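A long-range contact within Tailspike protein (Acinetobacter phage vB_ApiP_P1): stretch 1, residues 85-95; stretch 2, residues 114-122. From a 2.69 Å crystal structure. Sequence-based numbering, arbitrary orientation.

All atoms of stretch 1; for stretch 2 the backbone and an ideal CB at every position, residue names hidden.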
# COMPACT_ATOMS: atom_id res chain seq x y z
N GLY A 85 44.83 -3.45 5.36
CA GLY A 85 45.66 -4.51 4.82
C GLY A 85 45.18 -5.13 3.53
O GLY A 85 45.77 -6.12 3.09
N ALA A 86 44.13 -4.60 2.91
CA ALA A 86 43.62 -5.15 1.66
C ALA A 86 44.58 -4.81 0.53
O ALA A 86 44.75 -3.64 0.17
CB ALA A 86 42.22 -4.62 1.37
N ASP A 87 45.21 -5.83 -0.05
CA ASP A 87 46.20 -5.63 -1.10
C ASP A 87 45.53 -5.83 -2.45
O ASP A 87 45.10 -6.95 -2.75
CB ASP A 87 47.37 -6.60 -0.93
CG ASP A 87 48.53 -6.29 -1.85
OD1 ASP A 87 48.49 -5.24 -2.53
OD2 ASP A 87 49.49 -7.09 -1.88
N PRO A 88 45.41 -4.79 -3.28
CA PRO A 88 44.77 -4.97 -4.59
C PRO A 88 45.49 -5.96 -5.49
O PRO A 88 44.84 -6.59 -6.34
CB PRO A 88 44.79 -3.55 -5.18
CG PRO A 88 44.87 -2.64 -3.99
CD PRO A 88 45.71 -3.38 -2.99
N SER A 89 46.80 -6.11 -5.34
CA SER A 89 47.54 -7.08 -6.15
C SER A 89 47.41 -8.50 -5.63
O SER A 89 47.71 -9.45 -6.36
CB SER A 89 49.01 -6.68 -6.23
OG SER A 89 49.56 -6.46 -4.95
N ALA A 90 46.98 -8.68 -4.38
CA ALA A 90 46.86 -10.00 -3.80
C ALA A 90 45.59 -10.70 -4.27
O ALA A 90 44.60 -10.05 -4.63
CB ALA A 90 46.87 -9.93 -2.27
N SER A 91 45.63 -12.03 -4.27
CA SER A 91 44.49 -12.83 -4.70
C SER A 91 43.43 -12.98 -3.62
O SER A 91 42.31 -13.39 -3.94
CB SER A 91 44.96 -14.22 -5.14
OG SER A 91 45.86 -14.13 -6.24
N ASP A 92 43.74 -12.65 -2.37
CA ASP A 92 42.78 -12.81 -1.28
C ASP A 92 42.81 -11.59 -0.38
O ASP A 92 43.85 -10.97 -0.16
CB ASP A 92 43.07 -14.08 -0.46
CG ASP A 92 42.07 -14.28 0.65
OD1 ASP A 92 42.43 -14.06 1.83
OD2 ASP A 92 40.91 -14.62 0.34
N HIS A 93 41.63 -11.26 0.16
CA HIS A 93 41.47 -10.15 1.09
C HIS A 93 40.67 -10.55 2.32
O HIS A 93 40.06 -9.69 2.97
CB HIS A 93 40.81 -8.96 0.39
CG HIS A 93 41.38 -8.65 -0.96
ND1 HIS A 93 40.87 -9.19 -2.12
CD2 HIS A 93 42.42 -7.88 -1.33
CE1 HIS A 93 41.57 -8.75 -3.15
NE2 HIS A 93 42.52 -7.95 -2.70
N SER A 94 40.65 -11.85 2.66
CA SER A 94 39.80 -12.33 3.75
C SER A 94 40.25 -11.77 5.09
O SER A 94 39.47 -11.15 5.81
CB SER A 94 39.80 -13.86 3.77
OG SER A 94 39.48 -14.39 2.50
N ALA A 95 41.52 -12.01 5.45
CA ALA A 95 42.03 -11.53 6.73
C ALA A 95 41.98 -10.01 6.82
O ALA A 95 41.78 -9.45 7.91
CB ALA A 95 43.45 -12.03 6.96
N UNK A 114 36.79 0.31 -1.08
CA UNK A 114 37.24 1.19 -2.14
C UNK A 114 37.74 0.45 -3.38
O UNK A 114 37.99 1.09 -4.40
CB UNK A 114 38.35 2.10 -1.61
N UNK A 115 37.90 -0.87 -3.30
CA UNK A 115 38.17 -1.67 -4.49
C UNK A 115 37.56 -3.05 -4.29
O UNK A 115 37.29 -3.47 -3.16
CB UNK A 115 39.67 -1.77 -4.77
N UNK A 116 37.34 -3.76 -5.40
CA UNK A 116 36.65 -5.04 -5.35
C UNK A 116 37.49 -6.06 -4.60
O UNK A 116 38.67 -6.26 -4.91
CB UNK A 116 36.33 -5.54 -6.76
N UNK A 117 36.88 -6.73 -3.63
CA UNK A 117 37.56 -7.69 -2.79
C UNK A 117 37.27 -9.12 -3.25
O UNK A 117 36.22 -9.40 -3.83
CB UNK A 117 37.14 -7.50 -1.33
N UNK A 118 38.23 -10.01 -2.99
CA UNK A 118 38.09 -11.43 -3.26
C UNK A 118 38.50 -12.18 -2.00
O UNK A 118 39.61 -11.99 -1.50
CB UNK A 118 38.93 -11.86 -4.47
N UNK A 119 37.61 -13.03 -1.49
CA UNK A 119 37.79 -13.68 -0.20
C UNK A 119 37.59 -15.18 -0.36
O UNK A 119 36.72 -15.63 -1.12
CB UNK A 119 36.82 -13.11 0.84
N UNK A 120 38.40 -15.96 0.36
CA UNK A 120 38.26 -17.41 0.41
C UNK A 120 37.92 -17.90 1.81
O UNK A 120 37.75 -19.11 2.00
CB UNK A 120 39.55 -18.08 -0.08
N UNK A 121 37.83 -17.00 2.79
CA UNK A 121 37.45 -17.34 4.15
C UNK A 121 36.35 -16.40 4.61
O UNK A 121 36.36 -15.21 4.27
CB UNK A 121 38.65 -17.27 5.09
N UNK A 122 35.40 -16.93 5.37
CA UNK A 122 34.25 -16.16 5.78
C UNK A 122 34.65 -15.05 6.75
O UNK A 122 35.72 -15.08 7.37
CB UNK A 122 33.20 -17.08 6.42

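Position 114 has nothing of stretch 1 within 5.5 Å of its ideal CB, so the contact sets no rule there; it is D114, hydrogen-bonded elsewhere in the structure.

Position 115 is different. Its CA-to-CB bond points toward stretch 1, yet the ideal CB still lies 5.3 Å from P88 CG. The space between is lined by A86, P88 and the H93 ring, which favors a long apolar or aromatic side chain. The residue is F115, with chi1 at p. P88 CG sits over one ring face, 3.9 Å from the centroid, while A86 CB meets the ring edge, 3.6 Å from F115 CZ. The same ring turns an edge toward the face of H93 in an offset edge-to-face pair, centroids 5.1 Å apart and planes at 75°.

Position 116 points sideways with no neighbor in range, so many residues would do; D116 leads its carboxylate away.

At 117 the CB points sideways, 4.2 Å from H93 ND1, beside the imidazole. A branched aliphatic could cover that ring. L117 does so, its CD2 lying over one face of H93, 4.1 Å from the centroid, and reaching A86 CB at 4.2 Å.

Position 118 contributes chiefly through its backbone, which any residue but proline could supply: its N donates to H93 ND1 (2.9 Å), and its O accepts from H93 N (2.7 Å). The CB, 3.7 Å from S91 O, points sideways, leaving a long chain free to run outward. R118 takes that course; its NE donates to a water that in turn donates to S91 O.

At 119 the CB is 3.4 Å from S94 OG and 4.9 Å from H93 C, a close fit that suits a compact side chain. V119 fills it, bringing CG1 to 3.9 Å from H93 C.

Position 120 faces acidic D92: its ideal CB is 3.7 Å from D92 OD2, and its backbone N donates to that same atom at 2.8 Å. A side chain able to donate would be welcome, so amide, hydroxyl or basic groups are all plausible. The residue is N120, with chi1 at p, and the end of its side chain comes nearer to stretch 1.

At 121 the backbone N donates to S94 OG (3.1 Å), a bond that excludes proline but otherwise says little about identity. The sideways CB, 3.8 Å from S94 CB, would accept a small or beta-branched residue; T121 packs its own CB there.

Position 122 points away and is unconstrained by stretch 1. It is T122, whose hydroxyl is hydrogen-bonded elsewhere in the structure.

Stretch 2, residues 114-122: DFDLRVNTT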
# COMPACT_ATOMS: atom_id res chain seq x y z
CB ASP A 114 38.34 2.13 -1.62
CG ASP A 114 39.37 1.41 -0.78
OD1 ASP A 114 39.07 0.31 -0.27
OD2 ASP A 114 40.49 1.95 -0.63
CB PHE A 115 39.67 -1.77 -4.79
CG PHE A 115 40.43 -2.67 -3.86
CD1 PHE A 115 40.89 -2.20 -2.64
CD2 PHE A 115 40.71 -3.98 -4.21
CE1 PHE A 115 41.59 -3.02 -1.78
CE2 PHE A 115 41.42 -4.81 -3.36
CZ PHE A 115 41.86 -4.33 -2.15
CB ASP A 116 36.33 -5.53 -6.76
CG ASP A 116 35.37 -4.61 -7.49
OD1 ASP A 116 34.61 -3.88 -6.82
OD2 ASP A 116 35.36 -4.62 -8.74
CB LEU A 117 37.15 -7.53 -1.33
CG LEU A 117 37.41 -6.16 -0.71
CD1 LEU A 117 37.03 -6.15 0.77
CD2 LEU A 117 38.86 -5.75 -0.89
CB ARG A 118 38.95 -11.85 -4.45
CG ARG A 118 38.63 -11.10 -5.73
CD ARG A 118 39.48 -11.58 -6.90
NE ARG A 118 39.07 -12.90 -7.37
CZ ARG A 118 38.09 -13.11 -8.24
NH1 ARG A 118 37.40 -12.09 -8.73
NH2 ARG A 118 37.79 -14.35 -8.61
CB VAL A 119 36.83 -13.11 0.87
CG1 VAL A 119 37.14 -11.64 1.13
CG2 VAL A 119 35.37 -13.28 0.44
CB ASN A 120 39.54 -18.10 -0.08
CG ASN A 120 40.73 -17.85 0.82
OD1 ASN A 120 40.72 -16.93 1.64
ND2 ASN A 120 41.76 -18.67 0.67
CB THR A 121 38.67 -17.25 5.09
OG1 THR A 121 39.69 -18.15 4.64
CG2 THR A 121 38.28 -17.59 6.52
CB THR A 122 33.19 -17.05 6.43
OG1 THR A 122 31.99 -16.29 6.66
CG2 THR A 122 33.69 -17.60 7.76
O HOH W 1 41.43 -14.24 -6.68
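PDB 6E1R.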